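Local structure of salicylaldehyde dehydrogenase NahF (Pseudomonas putida, 4JZ6) at residues R126-L131 with A175-L180; I238-F243 with F483-W488; D419-L424 with T466-Y471. The protein probably catalyses the NAD+-dependent oxidation of salicylaldehyde to salicylate, a step in the breakdown of naphthalene. All blocks are in the same frame, centred on the assembly; numbering follows the deposited sequence.

In the fold
Contact 1 packs helix 111-130 on helix 170-181, which connects strands 159-162 and 186-189 of the mixed sheet that contacts 2 and 3 reach through strands 240-244 and 470-471. Contacts 1 and 2, centres about 15 Å apart, meet directly where Phe483 packs on Tyr178 and Pro179. Along the chain, contact 1 closes before contact 2 opens, and contact 3 is nested inside the loop that contact 2 closes. Contact 3 is centred about 26 Å from contact 1 and 23 Å from contact 2; its segment 419-424 leads into strand 425-429 of the seven-stranded sheet. Contacts 2 and 3 both touch the second subunit, and a sulfate ion bridges contact 2 of one subunit and contact 3 of the other.

Contact 1: residues R126-L131 with A175-L180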
# COMPACT_ATOMS: atom_id res chain seq x y z
N ARG A 126 22.84 -2.86 9.30
CA ARG A 126 22.97 -2.48 10.70
C ARG A 126 21.73 -1.77 11.21
O ARG A 126 21.28 -2.02 12.33
CB ARG A 126 24.21 -1.62 10.92
CG ARG A 126 25.48 -2.38 10.69
CD ARG A 126 26.65 -1.72 11.35
NE ARG A 126 27.83 -2.57 11.22
CZ ARG A 126 28.73 -2.46 10.25
NH1 ARG A 126 28.59 -1.52 9.32
NH2 ARG A 126 29.76 -3.28 10.21
N GLU A 127 21.17 -0.89 10.39
CA GLU A 127 19.94 -0.19 10.74
C GLU A 127 18.83 -1.20 10.92
O GLU A 127 18.08 -1.15 11.90
CB GLU A 127 19.56 0.81 9.65
CG GLU A 127 18.41 1.73 10.04
CD GLU A 127 18.82 2.73 11.12
OE1 GLU A 127 17.92 3.21 11.85
OE2 GLU A 127 20.03 3.02 11.24
N ALA A 128 18.73 -2.14 9.98
CA ALA A 128 17.73 -3.19 10.08
C ALA A 128 17.96 -3.99 11.36
O ALA A 128 17.03 -4.22 12.13
CB ALA A 128 17.78 -4.10 8.86
N ALA A 129 19.21 -4.37 11.59
CA ALA A 129 19.60 -5.08 12.81
C ALA A 129 19.15 -4.35 14.08
O ALA A 129 18.64 -4.97 15.01
CB ALA A 129 21.09 -5.29 12.83
N SER A 130 19.34 -3.03 14.09
CA SER A 130 18.97 -2.20 15.23
C SER A 130 17.48 -2.24 15.48
O SER A 130 17.03 -2.13 16.62
CB SER A 130 19.37 -0.75 15.00
OG SER A 130 20.74 -0.64 14.69
N LEU A 131 16.71 -2.40 14.40
CA LEU A 131 15.26 -2.33 14.46
C LEU A 131 14.62 -3.56 15.09
O LEU A 131 13.42 -3.55 15.37
CB LEU A 131 14.67 -2.10 13.07
CG LEU A 131 14.76 -0.68 12.49
CD1 LEU A 131 13.90 -0.56 11.24
CD2 LEU A 131 14.34 0.34 13.53
N ALA A 175 16.35 -4.66 0.17
CA ALA A 175 15.28 -5.60 -0.17
C ALA A 175 15.48 -6.96 0.50
O ALA A 175 14.69 -7.89 0.30
CB ALA A 175 15.17 -5.76 -1.67
N ILE A 176 16.53 -7.08 1.30
CA ILE A 176 16.80 -8.31 2.04
C ILE A 176 16.80 -8.02 3.53
O ILE A 176 16.04 -8.63 4.29
CB ILE A 176 18.16 -8.91 1.65
CG1 ILE A 176 18.18 -9.24 0.15
CG2 ILE A 176 18.48 -10.13 2.49
CD1 ILE A 176 19.52 -9.69 -0.36
N ALA A 177 17.65 -7.09 3.95
CA ALA A 177 17.83 -6.76 5.36
C ALA A 177 16.51 -6.52 6.06
O ALA A 177 16.24 -7.10 7.12
CB ALA A 177 18.73 -5.54 5.51
N TYR A 178 15.69 -5.66 5.47
CA TYR A 178 14.44 -5.27 6.11
C TYR A 178 13.42 -6.43 6.20
O TYR A 178 12.91 -6.70 7.29
CB TYR A 178 13.85 -4.02 5.45
CG TYR A 178 14.65 -2.77 5.73
CD1 TYR A 178 15.04 -2.44 7.02
CD2 TYR A 178 15.03 -1.92 4.69
CE1 TYR A 178 15.78 -1.28 7.27
CE2 TYR A 178 15.76 -0.76 4.93
CZ TYR A 178 16.13 -0.45 6.22
OH TYR A 178 16.87 0.69 6.46
N PRO A 179 13.15 -7.12 5.08
CA PRO A 179 12.23 -8.26 5.23
C PRO A 179 12.77 -9.32 6.20
O PRO A 179 11.98 -9.97 6.89
CB PRO A 179 12.14 -8.83 3.81
CG PRO A 179 12.41 -7.64 2.93
CD PRO A 179 13.47 -6.87 3.66
N LEU A 180 14.08 -9.49 6.27
CA LEU A 180 14.67 -10.43 7.22
C LEU A 180 14.39 -10.05 8.69
O LEU A 180 13.86 -10.86 9.45
CB LEU A 180 16.17 -10.62 6.99
CG LEU A 180 16.55 -11.37 5.71
CD1 LEU A 180 17.94 -11.99 5.82
CD2 LEU A 180 15.51 -12.42 5.37
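Helices 111-130 and 170-181 of the aldehyde dehydrogenase fold lie side by side where Ala128 meets Ala177 and Tyr178. In this region the axes of the two short segments run almost parallel, 6° apart, and approach to 8.8 Å. Such a spacing suits the small residues at the centre: the methyl CB of Ala128 points at the other helix and sits 3.8 Å from Ala177 CB. The same methyl lies obliquely against the ring of Tyr178, 3.7 Å from its CD1. CG of Tyr178 stands anti to its carbonyl carbon (chi1 -69°), which swings the ring from the flank of its helix across to Ala128. Leu131, one turn further on, touches the same ring more loosely, its CD1 4.5 Å from Tyr178 CE1.

The phenol oxygen passes Glu127 at the aliphatic part of that side chain, with Tyr178 OH 4.0 Å from Glu127 CG. The acid chain is bent at chi2 (69°), carrying its carboxylate away from the tyrosine, whose hydroxyl is instead hydrogen-bonded to Asp475. On the far flank of helix 111-130, Arg126 forms salt bridges with Asp90 and Glu93 of helix 78-94. Arg126 O is gripped twice by Ser130, through its backbone N and through OG at 2.8 Å, from opposite faces of the carbonyl plane. Helix 170-181 is kinked here, and Pro179 has no N-H to offer the preceding turn.

Near their starts the two helices also supply Trp113 and Val170 to a salicylaldehyde pocket. Helix 170-181 links the neighbouring parallel strands 159-162 and 186-189, so helix 111-130 packs on the connecting helix of a beta-alpha-beta crossover, the unit from which Rossmann-like nucleotide-binding domains are built.

Contact 2: residues I238-F243 with F483-W488; sequences IRRINF and FTELKW. With SO4 (sulfate ion), chain D.
Extended from CG to NE, with CG anti to its carbonyl carbon (chi1 -68°), Arg240 reaches straight toward Thr484 and Glu485. Arg239 instead is bent at chi2 and chi3, and Glu485 at chi2 (-62°), so that all three charged ends converge. The carboxylate of Glu485 is shared: OE2 makes a salt bridge to Arg239 NH2 at 3.1 Å and OE1 another to Arg240 NH2 at 3.2 Å. A sulfate ion, probably from the crystallisation liquor, sits against the two arginines. Arg239 NH2 donates to its O3 at 2.9 Å, and Arg240 NE to its O4 at 2.6 Å. Lys467 N of the second subunit binds the same ion.

This network joins strand 240-244 of the nucleotide-binding sheet to strand 485-491, outermost within its chain in a separate three-stranded antiparallel sheet; Trp488 pairs in parallel with a strand of the second subunit, so this second sheet runs on across the interface. Arg240 NH1 also holds the segment between helix 479-482 and the strand, through a weak hydrogen bond to Thr484 O (2.9 Å) and an ordinary one to Glu482 O. Deeper in, Asn242 ND2 is 4.1 Å from Phe483 CE1 and hydrogen-bonds to Ser161 OG, amide nearly perpendicular to ring.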
# COMPACT_ATOMS: atom_id res chain seq x y z
N ILE A 238 4.25 -16.62 -2.16
CA ILE A 238 4.65 -15.22 -2.13
C ILE A 238 3.54 -14.30 -1.59
O ILE A 238 2.45 -14.24 -2.15
CB ILE A 238 5.09 -14.75 -3.53
CG1 ILE A 238 6.40 -15.42 -3.92
CG2 ILE A 238 5.22 -13.24 -3.57
CD1 ILE A 238 7.51 -15.22 -2.91
N ARG A 239 3.82 -13.60 -0.50
CA ARG A 239 2.78 -12.82 0.18
C ARG A 239 2.76 -11.35 -0.22
O ARG A 239 1.70 -10.77 -0.42
CB ARG A 239 2.91 -12.97 1.69
CG ARG A 239 2.67 -14.38 2.19
CD ARG A 239 1.20 -14.76 2.08
NE ARG A 239 0.34 -13.81 2.79
CZ ARG A 239 0.10 -13.85 4.09
NH1 ARG A 239 0.64 -14.80 4.85
NH2 ARG A 239 -0.70 -12.95 4.65
N ARG A 240 3.94 -10.74 -0.30
CA ARG A 240 4.06 -9.34 -0.73
C ARG A 240 5.21 -9.18 -1.70
O ARG A 240 6.08 -10.06 -1.80
CB ARG A 240 4.22 -8.40 0.47
CG ARG A 240 2.98 -8.29 1.35
CD ARG A 240 3.21 -7.41 2.58
NE ARG A 240 2.07 -7.48 3.49
CZ ARG A 240 1.96 -6.79 4.62
NH1 ARG A 240 2.92 -5.96 5.01
NH2 ARG A 240 0.87 -6.93 5.38
N ILE A 241 5.22 -8.07 -2.43
CA ILE A 241 6.21 -7.84 -3.46
C ILE A 241 6.77 -6.43 -3.35
O ILE A 241 6.02 -5.46 -3.23
CB ILE A 241 5.60 -7.99 -4.87
CG1 ILE A 241 4.95 -9.37 -5.02
CG2 ILE A 241 6.66 -7.80 -5.93
CD1 ILE A 241 3.51 -9.31 -5.39
N ASN A 242 8.10 -6.31 -3.37
CA ASN A 242 8.74 -5.02 -3.57
C ASN A 242 9.45 -5.00 -4.92
O ASN A 242 10.17 -5.95 -5.27
CB ASN A 242 9.69 -4.66 -2.42
CG ASN A 242 10.83 -5.65 -2.27
OD1 ASN A 242 11.95 -5.39 -2.68
ND2 ASN A 242 10.54 -6.80 -1.68
N PHE A 243 9.22 -3.95 -5.69
CA PHE A 243 9.84 -3.81 -6.99
C PHE A 243 10.55 -2.47 -7.13
O PHE A 243 9.98 -1.42 -6.85
CB PHE A 243 8.81 -3.93 -8.10
CG PHE A 243 9.38 -3.71 -9.48
CD1 PHE A 243 9.95 -4.76 -10.18
CD2 PHE A 243 9.35 -2.45 -10.06
CE1 PHE A 243 10.49 -4.56 -11.44
CE2 PHE A 243 9.88 -2.24 -11.32
CZ PHE A 243 10.45 -3.30 -12.01
N PHE A 483 6.71 -4.82 5.78
CA PHE A 483 7.04 -6.23 5.92
C PHE A 483 6.54 -6.81 7.24
O PHE A 483 7.15 -7.71 7.80
CB PHE A 483 8.54 -6.45 5.78
CG PHE A 483 9.11 -5.86 4.52
CD1 PHE A 483 8.70 -6.33 3.28
CD2 PHE A 483 10.06 -4.85 4.58
CE1 PHE A 483 9.22 -5.79 2.12
CE2 PHE A 483 10.58 -4.31 3.42
CZ PHE A 483 10.17 -4.78 2.19
N THR A 484 5.42 -6.27 7.72
CA THR A 484 4.78 -6.82 8.91
C THR A 484 3.28 -6.95 8.72
O THR A 484 2.68 -6.23 7.92
CB THR A 484 5.04 -5.97 10.18
OG1 THR A 484 4.57 -4.62 9.98
CG2 THR A 484 6.53 -5.95 10.52
N GLU A 485 2.70 -7.90 9.44
CA GLU A 485 1.26 -7.96 9.58
C GLU A 485 0.92 -7.13 10.80
O GLU A 485 1.54 -7.30 11.86
CB GLU A 485 0.76 -9.39 9.81
CG GLU A 485 0.97 -10.34 8.64
CD GLU A 485 0.21 -9.92 7.39
OE1 GLU A 485 -0.58 -8.95 7.45
OE2 GLU A 485 0.42 -10.57 6.34
N LEU A 486 -0.03 -6.21 10.66
CA LEU A 486 -0.55 -5.48 11.80
C LEU A 486 -1.85 -6.14 12.24
O LEU A 486 -2.82 -6.17 11.49
CB LEU A 486 -0.79 -4.00 11.46
CG LEU A 486 -1.38 -3.16 12.59
CD1 LEU A 486 -0.40 -3.01 13.74
CD2 LEU A 486 -1.82 -1.80 12.08
N LYS A 487 -1.85 -6.67 13.45
CA LYS A 487 -3.00 -7.41 13.94
C LYS A 487 -3.62 -6.71 15.15
O LYS A 487 -2.92 -6.32 16.08
CB LYS A 487 -2.60 -8.84 14.30
CG LYS A 487 -3.71 -9.65 14.93
CD LYS A 487 -3.22 -11.03 15.31
CE LYS A 487 -2.93 -11.89 14.08
NZ LYS A 487 -2.32 -13.21 14.45
N TRP A 488 -4.93 -6.54 15.12
CA TRP A 488 -5.64 -5.99 16.26
C TRP A 488 -6.13 -7.16 17.08
O TRP A 488 -6.94 -7.96 16.61
CB TRP A 488 -6.82 -5.13 15.81
CG TRP A 488 -7.70 -4.67 16.94
CD1 TRP A 488 -7.29 -4.27 18.19
CD2 TRP A 488 -9.13 -4.58 16.94
NE1 TRP A 488 -8.38 -3.93 18.95
CE2 TRP A 488 -9.52 -4.11 18.21
CE3 TRP A 488 -10.11 -4.83 15.98
CZ2 TRP A 488 -10.86 -3.90 18.55
CZ3 TRP A 488 -11.44 -4.62 16.31
CH2 TRP A 488 -11.80 -4.16 17.59
S SO4 D . -0.87 -9.49 3.25
O1 SO4 D . -1.44 -8.41 2.45
O2 SO4 D . -1.16 -9.23 4.65
O3 SO4 D . -1.45 -10.77 2.84
O4 SO4 D . 0.58 -9.53 3.04
O HOH W 1 -0.64 -5.49 8.19

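Contact 3: residues D419-L424 with T466-Y471; sequences DSVYGL and TKNTGY. With SO4 (sulfate ion), chain B.
Three backbone groups of 419-424, Val421 O, Gly423 N and Gly423 O, bond directly to 466-471. Val421 O takes the N-H of Asn468 at 3.1 Å, nearly along the C=O axis. The N-H of Gly423 points almost straight (170°) at Thr469 OG1, with Gly423 N 2.9 Å from that oxygen; the hydroxyl accepts from this backbone N-H and donates to a backbone carbonyl, Gly269 O. Gly423 O accepts from Thr466 N at 3.0 Å, the donor well above the carbonyl plane.

The extended chain of Lys467 runs past Val421 O to bring NZ to Ser420 O (3.0 Å) and into a salt bridge with Glu444. An alanine in place of Lys467 would probably leave Ser420 O without this donor and the Glu444 carboxylate without its mate. One water joins Lys467 NZ to Tyr422 O, another Tyr422 OH to Asn468 ND2. Lys467 N donates at 3.0 Å to O3 of a sulfate that Arg239 and Arg240 of the second subunit also bind. Ser420 OG accepts the N-H of Tyr422 in an ST turn and bonds to Asp394.

Thr469 CG2 lies 3.6 Å from Leu424 CB, and Asn468 CB rests obliquely against the Tyr422 ring. Tyr471 lines a salicylaldehyde pocket. The loop follows helix 410-418 and leads into strand 425-429, while its partner leads into strand 470-471 beside strand 264-267, with Tyr422 and Tyr471 both packed on helix 247-259.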
# COMPACT_ATOMS: atom_id res chain seq x y z
N ASP A 419 4.65 19.81 -11.83
CA ASP A 419 4.04 19.34 -13.07
C ASP A 419 4.69 18.06 -13.62
O ASP A 419 4.25 17.51 -14.63
CB ASP A 419 3.95 20.46 -14.12
CG ASP A 419 5.06 20.41 -15.16
OD1 ASP A 419 4.77 20.74 -16.34
OD2 ASP A 419 6.21 20.05 -14.82
N SER A 420 5.75 17.61 -12.96
CA SER A 420 6.35 16.33 -13.30
C SER A 420 5.39 15.19 -12.98
O SER A 420 4.58 15.28 -12.06
CB SER A 420 7.65 16.11 -12.53
OG SER A 420 8.20 14.84 -12.80
N VAL A 421 5.50 14.12 -13.75
CA VAL A 421 4.69 12.93 -13.52
C VAL A 421 5.32 12.09 -12.41
O VAL A 421 4.71 11.15 -11.91
CB VAL A 421 4.54 12.11 -14.82
CG1 VAL A 421 5.72 11.16 -15.02
CG2 VAL A 421 3.22 11.37 -14.82
N TYR A 422 6.55 12.44 -12.04
CA TYR A 422 7.28 11.76 -10.96
C TYR A 422 7.37 12.64 -9.72
O TYR A 422 7.02 13.82 -9.75
CB TYR A 422 8.70 11.41 -11.41
CG TYR A 422 8.79 10.55 -12.64
CD1 TYR A 422 8.52 9.19 -12.58
CD2 TYR A 422 9.18 11.09 -13.86
CE1 TYR A 422 8.62 8.39 -13.70
CE2 TYR A 422 9.28 10.29 -14.99
CZ TYR A 422 9.00 8.94 -14.91
OH TYR A 422 9.10 8.15 -16.03
N GLY A 423 7.88 12.05 -8.64
CA GLY A 423 8.05 12.77 -7.39
C GLY A 423 8.93 12.00 -6.42
O GLY A 423 8.49 11.66 -5.32
N LEU A 424 10.17 11.74 -6.82
CA LEU A 424 11.10 10.98 -5.98
C LEU A 424 11.89 11.88 -5.05
O LEU A 424 11.61 11.97 -3.85
CB LEU A 424 12.05 10.14 -6.85
CG LEU A 424 13.11 9.32 -6.11
CD1 LEU A 424 12.49 8.49 -4.99
CD2 LEU A 424 13.89 8.42 -7.06
N THR A 466 6.21 9.83 -4.73
CA THR A 466 4.77 9.92 -4.97
C THR A 466 4.53 9.76 -6.47
O THR A 466 5.48 9.72 -7.25
CB THR A 466 4.21 11.29 -4.55
OG1 THR A 466 4.69 12.30 -5.44
CG2 THR A 466 4.66 11.63 -3.14
N LYS A 467 3.26 9.70 -6.86
CA LYS A 467 2.89 9.62 -8.27
C LYS A 467 3.53 8.43 -8.98
O LYS A 467 3.56 7.33 -8.44
CB LYS A 467 3.25 10.91 -9.01
CG LYS A 467 2.70 12.17 -8.39
CD LYS A 467 3.10 13.36 -9.23
CE LYS A 467 3.14 14.63 -8.41
NZ LYS A 467 3.70 15.76 -9.21
N ASN A 468 4.05 8.67 -10.18
CA ASN A 468 4.63 7.60 -10.99
C ASN A 468 5.89 6.98 -10.39
O ASN A 468 6.39 5.98 -10.90
CB ASN A 468 4.90 8.06 -12.42
CG ASN A 468 3.66 8.05 -13.28
OD1 ASN A 468 2.54 8.17 -12.79
ND2 ASN A 468 3.86 7.90 -14.59
N THR A 469 6.40 7.58 -9.31
CA THR A 469 7.55 7.01 -8.60
C THR A 469 7.11 5.78 -7.78
O THR A 469 7.94 4.98 -7.34
CB THR A 469 8.24 8.08 -7.71
OG1 THR A 469 8.50 9.25 -8.50
CG2 THR A 469 9.57 7.56 -7.16
N GLY A 470 5.81 5.61 -7.63
CA GLY A 470 5.27 4.44 -6.95
C GLY A 470 4.63 4.76 -5.61
O GLY A 470 4.06 5.83 -5.41
N TYR A 471 4.72 3.80 -4.70
CA TYR A 471 4.21 3.98 -3.35
C TYR A 471 4.89 2.97 -2.43
O TYR A 471 5.53 2.03 -2.89
CB TYR A 471 2.70 3.81 -3.31
CG TYR A 471 2.18 2.68 -4.16
CD1 TYR A 471 2.37 1.35 -3.78
CD2 TYR A 471 1.48 2.93 -5.34
CE1 TYR A 471 1.88 0.31 -4.55
CE2 TYR A 471 0.99 1.89 -6.13
CZ TYR A 471 1.20 0.58 -5.72
OH TYR A 471 0.72 -0.47 -6.48
S SO4 B . 0.66 9.25 -3.92
O1 SO4 B . 0.95 7.82 -4.08
O2 SO4 B . 1.65 9.82 -3.01
O3 SO4 B . 0.74 9.92 -5.22
O4 SO4 B . -0.68 9.41 -3.37
O HOH W 2 6.18 15.66 -8.40
O HOH W 3 6.15 7.72 -16.53